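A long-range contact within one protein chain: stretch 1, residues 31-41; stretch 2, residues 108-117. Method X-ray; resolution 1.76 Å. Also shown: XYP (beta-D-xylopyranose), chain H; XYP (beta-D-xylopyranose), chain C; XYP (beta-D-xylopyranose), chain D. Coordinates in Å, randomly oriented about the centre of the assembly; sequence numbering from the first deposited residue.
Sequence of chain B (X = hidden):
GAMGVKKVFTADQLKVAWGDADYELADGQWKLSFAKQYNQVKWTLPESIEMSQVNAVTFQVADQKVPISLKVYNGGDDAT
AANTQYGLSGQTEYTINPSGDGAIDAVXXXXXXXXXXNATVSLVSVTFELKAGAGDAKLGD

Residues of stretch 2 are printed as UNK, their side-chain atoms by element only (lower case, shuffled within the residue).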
# COMPACT_ATOMS: atom_id res chain seq x y z
N LYS B 31 12.59 -3.42 -1.09
CA LYS B 31 13.15 -4.61 -1.72
C LYS B 31 14.31 -5.10 -0.86
O LYS B 31 15.25 -4.36 -0.59
CB LYS B 31 13.59 -4.32 -3.16
CG LYS B 31 12.44 -3.82 -4.06
CD LYS B 31 12.56 -4.14 -5.52
CE LYS B 31 11.31 -3.67 -6.26
NZ LYS B 31 10.24 -4.67 -6.26
N LEU B 32 14.20 -6.34 -0.39
CA LEU B 32 15.14 -6.86 0.59
C LEU B 32 15.92 -8.04 0.02
O LEU B 32 15.38 -8.84 -0.76
CB LEU B 32 14.43 -7.30 1.87
CG LEU B 32 13.36 -6.36 2.43
CD1 LEU B 32 12.68 -7.05 3.62
CD2 LEU B 32 13.92 -5.01 2.81
N SER B 33 17.18 -8.13 0.44
CA SER B 33 18.04 -9.26 0.10
C SER B 33 18.77 -9.72 1.36
O SER B 33 19.35 -8.91 2.08
CB SER B 33 19.05 -8.89 -0.99
OG SER B 33 19.52 -10.08 -1.57
N PHE B 34 18.77 -11.03 1.59
CA PHE B 34 19.33 -11.58 2.82
C PHE B 34 20.51 -12.48 2.48
O PHE B 34 20.38 -13.40 1.66
CB PHE B 34 18.32 -12.39 3.60
CG PHE B 34 17.03 -11.70 3.85
CD1 PHE B 34 15.97 -11.88 2.97
CD2 PHE B 34 16.84 -10.96 4.99
CE1 PHE B 34 14.75 -11.26 3.20
CE2 PHE B 34 15.62 -10.36 5.25
CZ PHE B 34 14.57 -10.53 4.35
N ALA B 35 21.64 -12.24 3.11
CA ALA B 35 22.83 -13.02 2.83
C ALA B 35 23.14 -14.07 3.89
O ALA B 35 23.77 -15.08 3.57
CB ALA B 35 24.02 -12.06 2.71
N LYS B 36 22.71 -13.85 5.12
CA LYS B 36 23.03 -14.80 6.18
C LYS B 36 21.80 -15.08 7.03
O LYS B 36 20.88 -14.29 7.04
CB LYS B 36 24.13 -14.26 7.08
CG LYS B 36 25.00 -15.32 7.74
CD LYS B 36 24.87 -15.46 9.25
CE LYS B 36 25.75 -16.57 9.81
NZ LYS B 36 25.31 -17.93 9.42
N GLN B 37 21.85 -16.18 7.77
CA GLN B 37 20.80 -16.58 8.70
C GLN B 37 20.57 -15.43 9.69
O GLN B 37 21.50 -14.87 10.18
CB GLN B 37 21.18 -17.85 9.47
CG GLN B 37 20.00 -18.48 10.17
CD GLN B 37 20.34 -19.76 10.89
OE1 GLN B 37 21.44 -19.93 11.39
NE2 GLN B 37 19.39 -20.66 10.94
N TYR B 38 19.30 -15.16 9.92
CA TYR B 38 18.80 -14.18 10.89
C TYR B 38 19.04 -12.74 10.45
O TYR B 38 18.70 -11.82 11.21
CB TYR B 38 19.38 -14.36 12.32
CG TYR B 38 19.04 -15.73 12.89
CD1 TYR B 38 17.76 -16.24 12.79
CD2 TYR B 38 20.01 -16.52 13.51
CE1 TYR B 38 17.44 -17.51 13.27
CE2 TYR B 38 19.69 -17.80 14.00
CZ TYR B 38 18.40 -18.27 13.88
OH TYR B 38 18.04 -19.52 14.37
N ASN B 39 19.56 -12.51 9.24
CA ASN B 39 19.54 -11.19 8.64
C ASN B 39 18.10 -10.66 8.66
O ASN B 39 17.14 -11.41 8.45
CB ASN B 39 20.02 -11.21 7.17
CG ASN B 39 21.54 -11.04 6.98
OD1 ASN B 39 22.01 -11.02 5.84
ND2 ASN B 39 22.30 -10.94 8.06
N GLN B 40 17.96 -9.37 8.89
CA GLN B 40 16.64 -8.81 9.12
C GLN B 40 16.66 -7.29 8.95
O GLN B 40 17.73 -6.64 8.90
CB GLN B 40 16.13 -9.17 10.51
CG GLN B 40 16.94 -8.49 11.58
CD GLN B 40 16.55 -8.96 12.97
OE1 GLN B 40 15.41 -8.79 13.40
NE2 GLN B 40 17.50 -9.55 13.66
N VAL B 41 15.45 -6.72 8.88
CA VAL B 41 15.24 -5.28 8.82
C VAL B 41 14.21 -4.93 9.87
O VAL B 41 13.29 -5.72 10.14
CB VAL B 41 14.76 -4.80 7.44
CG1 VAL B 41 14.59 -3.28 7.41
CG2 VAL B 41 15.72 -5.24 6.38
N UNK B 108 9.25 -5.81 11.81
CA UNK B 108 10.43 -6.35 11.18
C UNK B 108 10.15 -7.59 10.34
O UNK B 108 9.12 -8.26 10.50
N UNK B 109 11.10 -7.86 9.44
CA UNK B 109 11.13 -9.07 8.63
C UNK B 109 12.52 -9.66 8.76
O UNK B 109 13.51 -8.92 8.71
c UNK B 109 9.02 -7.90 5.52
c UNK B 109 11.08 -10.09 6.33
c UNK B 109 10.81 -8.79 7.15
c UNK B 109 9.38 -8.26 7.00
N UNK B 110 12.59 -10.98 8.96
CA UNK B 110 13.83 -11.71 9.17
C UNK B 110 13.76 -13.05 8.42
O UNK B 110 12.68 -13.57 8.16
c UNK B 110 15.22 -12.79 11.03
c UNK B 110 14.02 -14.21 13.18
s UNK B 110 15.33 -13.04 12.84
c UNK B 110 14.04 -11.96 10.67
N UNK B 111 14.92 -13.63 8.08
CA UNK B 111 14.95 -15.00 7.55
C UNK B 111 15.60 -15.92 8.57
O UNK B 111 16.52 -15.53 9.30
c UNK B 111 18.07 -15.47 5.45
c UNK B 111 17.12 -14.61 6.28
c UNK B 111 14.88 -14.38 5.12
c UNK B 111 15.68 -15.11 6.20
N UNK B 112 15.14 -17.18 8.60
CA UNK B 112 15.74 -18.20 9.45
C UNK B 112 16.53 -19.22 8.65
O UNK B 112 17.13 -20.13 9.25
o UNK B 112 13.68 -19.47 9.41
c UNK B 112 14.68 -18.95 10.27
c UNK B 112 14.02 -18.02 11.28
N UNK B 113 16.55 -19.12 7.33
CA UNK B 113 17.32 -20.07 6.52
C UNK B 113 18.82 -20.00 6.82
O UNK B 113 19.43 -18.92 6.77
o UNK B 113 16.39 -22.97 4.84
c UNK B 113 17.07 -19.77 5.05
c UNK B 113 16.11 -21.93 4.21
c UNK B 113 17.21 -20.91 4.07
o UNK B 113 14.97 -21.70 3.71
N UNK B 114 19.42 -21.17 7.08
CA UNK B 114 20.83 -21.23 7.50
C UNK B 114 21.81 -20.91 6.37
O UNK B 114 22.90 -20.42 6.65
c UNK B 114 20.95 -23.72 7.25
o UNK B 114 20.48 -23.49 6.12
c UNK B 114 21.13 -22.58 8.17
o UNK B 114 21.29 -24.85 7.65
N UNK B 115 21.49 -21.22 5.11
CA UNK B 115 22.38 -20.93 3.97
C UNK B 115 21.58 -20.29 2.84
O UNK B 115 21.27 -20.93 1.82
c UNK B 115 23.91 -22.88 4.55
c UNK B 115 25.40 -22.66 4.36
c UNK B 115 23.10 -22.19 3.47
n UNK B 115 26.49 -21.29 6.16
c UNK B 115 26.15 -22.68 5.70
N UNK B 116 21.27 -19.00 2.97
CA UNK B 116 20.44 -18.34 1.97
C UNK B 116 21.10 -18.32 0.60
O UNK B 116 22.31 -18.11 0.48
c UNK B 116 21.71 -18.09 4.04
c UNK B 116 20.26 -16.91 2.52
c UNK B 116 20.83 -16.89 3.86
N UNK B 117 20.29 -18.48 -0.43
CA UNK B 117 20.72 -18.29 -1.81
C UNK B 117 19.55 -17.67 -2.57
O UNK B 117 18.43 -18.19 -2.51
o UNK B 117 21.37 -21.48 -4.41
c UNK B 117 22.16 -19.40 -3.56
c UNK B 117 22.00 -20.42 -4.67
o UNK B 117 22.52 -20.17 -5.79
c UNK B 117 21.15 -19.61 -2.46
C1 XYP H . 18.64 -12.54 16.33
C2 XYP H . 17.18 -12.26 15.97
C3 XYP H . 16.30 -13.27 16.62
C4 XYP H . 16.78 -14.68 16.42
C5 XYP H . 18.25 -14.89 16.80
O2 XYP H . 16.89 -10.91 16.30
O3 XYP H . 14.97 -13.12 16.05
O4 XYP H . 15.94 -15.52 17.23
O5 XYP H . 19.03 -13.95 15.99
O1 XYP C . 24.29 -9.69 16.44
C1 XYP C . 23.13 -10.05 15.81
C2 XYP C . 23.15 -11.55 15.51
C3 XYP C . 21.86 -12.10 15.02
C4 XYP C . 20.81 -11.56 15.94
C5 XYP C . 20.75 -10.03 16.06
O2 XYP C . 24.17 -11.74 14.51
O3 XYP C . 21.84 -13.56 15.10
O4 XYP C . 19.57 -12.00 15.45
O5 XYP C . 22.01 -9.58 16.68
C1 XYP D . 15.71 -16.85 16.93
C2 XYP D . 15.04 -17.56 18.10
C3 XYP D . 14.68 -18.97 17.78
C4 XYP D . 13.86 -18.99 16.54
C5 XYP D . 14.49 -18.21 15.38
O2 XYP D . 15.91 -17.58 19.23
O3 XYP D . 13.84 -19.49 18.84
O4 XYP D . 13.73 -20.32 16.02
O5 XYP D . 14.75 -16.83 15.77
O HOH W 1 24.17 -18.21 7.17

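Position 108 has no side-chain atoms at all. Its CA lies 3.1 Å from Val41 O, and a CB here would point toward stretch 1 and come 2.9 Å from that same oxygen, a clash; the residue is Gly108. Position 109 carries four carbons, forked at the first, with one arm two carbons long. Its terminal carbon on the long arm lies 4.2 Å from Leu32 CD1, and the carbon of the short arm lies 4.0 Å from Phe34 CZ; the residue is Ile109. Its backbone pairs with Val41 in antiparallel fashion, Val41 N donating to Ile109 O (2.9 Å) and Ile109 N to Val41 O (3.1 Å).

At 110 there is an unbranched chain of two carbons, a sulfur and a terminal carbon. The sulfur lies 4.0 Å from Tyr38 CD1, oblique to the ring; the residue is Met110. Met110 is paired directly with Gln40, a non-hydrogen-bonded pair, and the two side chains lie on the same face of the sheet, with Gln40 CB and Met110 CB 3.5 Å apart. Position 111 again has four carbons, forked at the first with one two-carbon arm. The short-arm carbon sits over a face of the Phe34 ring, 3.5 Å from its centroid in a CH-pi contact, and the end of the long arm reaches Lys36 O at 3.4 Å; the residue is Ile111.

Position 112 has one carbon bearing an oxygen and a carbon; the outer carbon meets the edge of the Tyr38 ring, 4.0 Å from Tyr38 CE1, and the residue is Thr112. Three carbons, the third holding two oxygens, define 113. This side chain points away and stays clear of stretch 1: Glu113. At 114 there are two carbons with two oxygens on the second, and CB is 3.8 Å from Gln37 NE2; the residue is Asp114. Position 115, four carbons in a row ending in nitrogen, makes no close contact and is Lys115. At 116 three carbons close a ring onto the backbone nitrogen; the CB of 116 lies 3.6 Å from Phe34 O, and another ring carbon lies 3.5 Å from Ala35 O; the residue is Pro116. Position 117, with three carbons and a terminal pair of oxygens, is directed away and is Glu117.

The contact thus begins as a short antiparallel pairing and continues beyond it through Ile111 N to Asn39 O (3.2 Å) and Tyr38 N to Ile111 O (2.9 Å). Farther along, Gln37 NE2 donates to Thr112 O (2.9 Å), and a water links Lys36 NZ and Gln37 N to Asp114 O. Isoleucines pack against Leu32 and Phe34, whereas Tyr38, Gln40 and Met110 meet xylose: Gln40 NE2 donates to O2 of the chain H sugar (3.0 Å).

Stretch 2 108-117: GIMITEDKPE
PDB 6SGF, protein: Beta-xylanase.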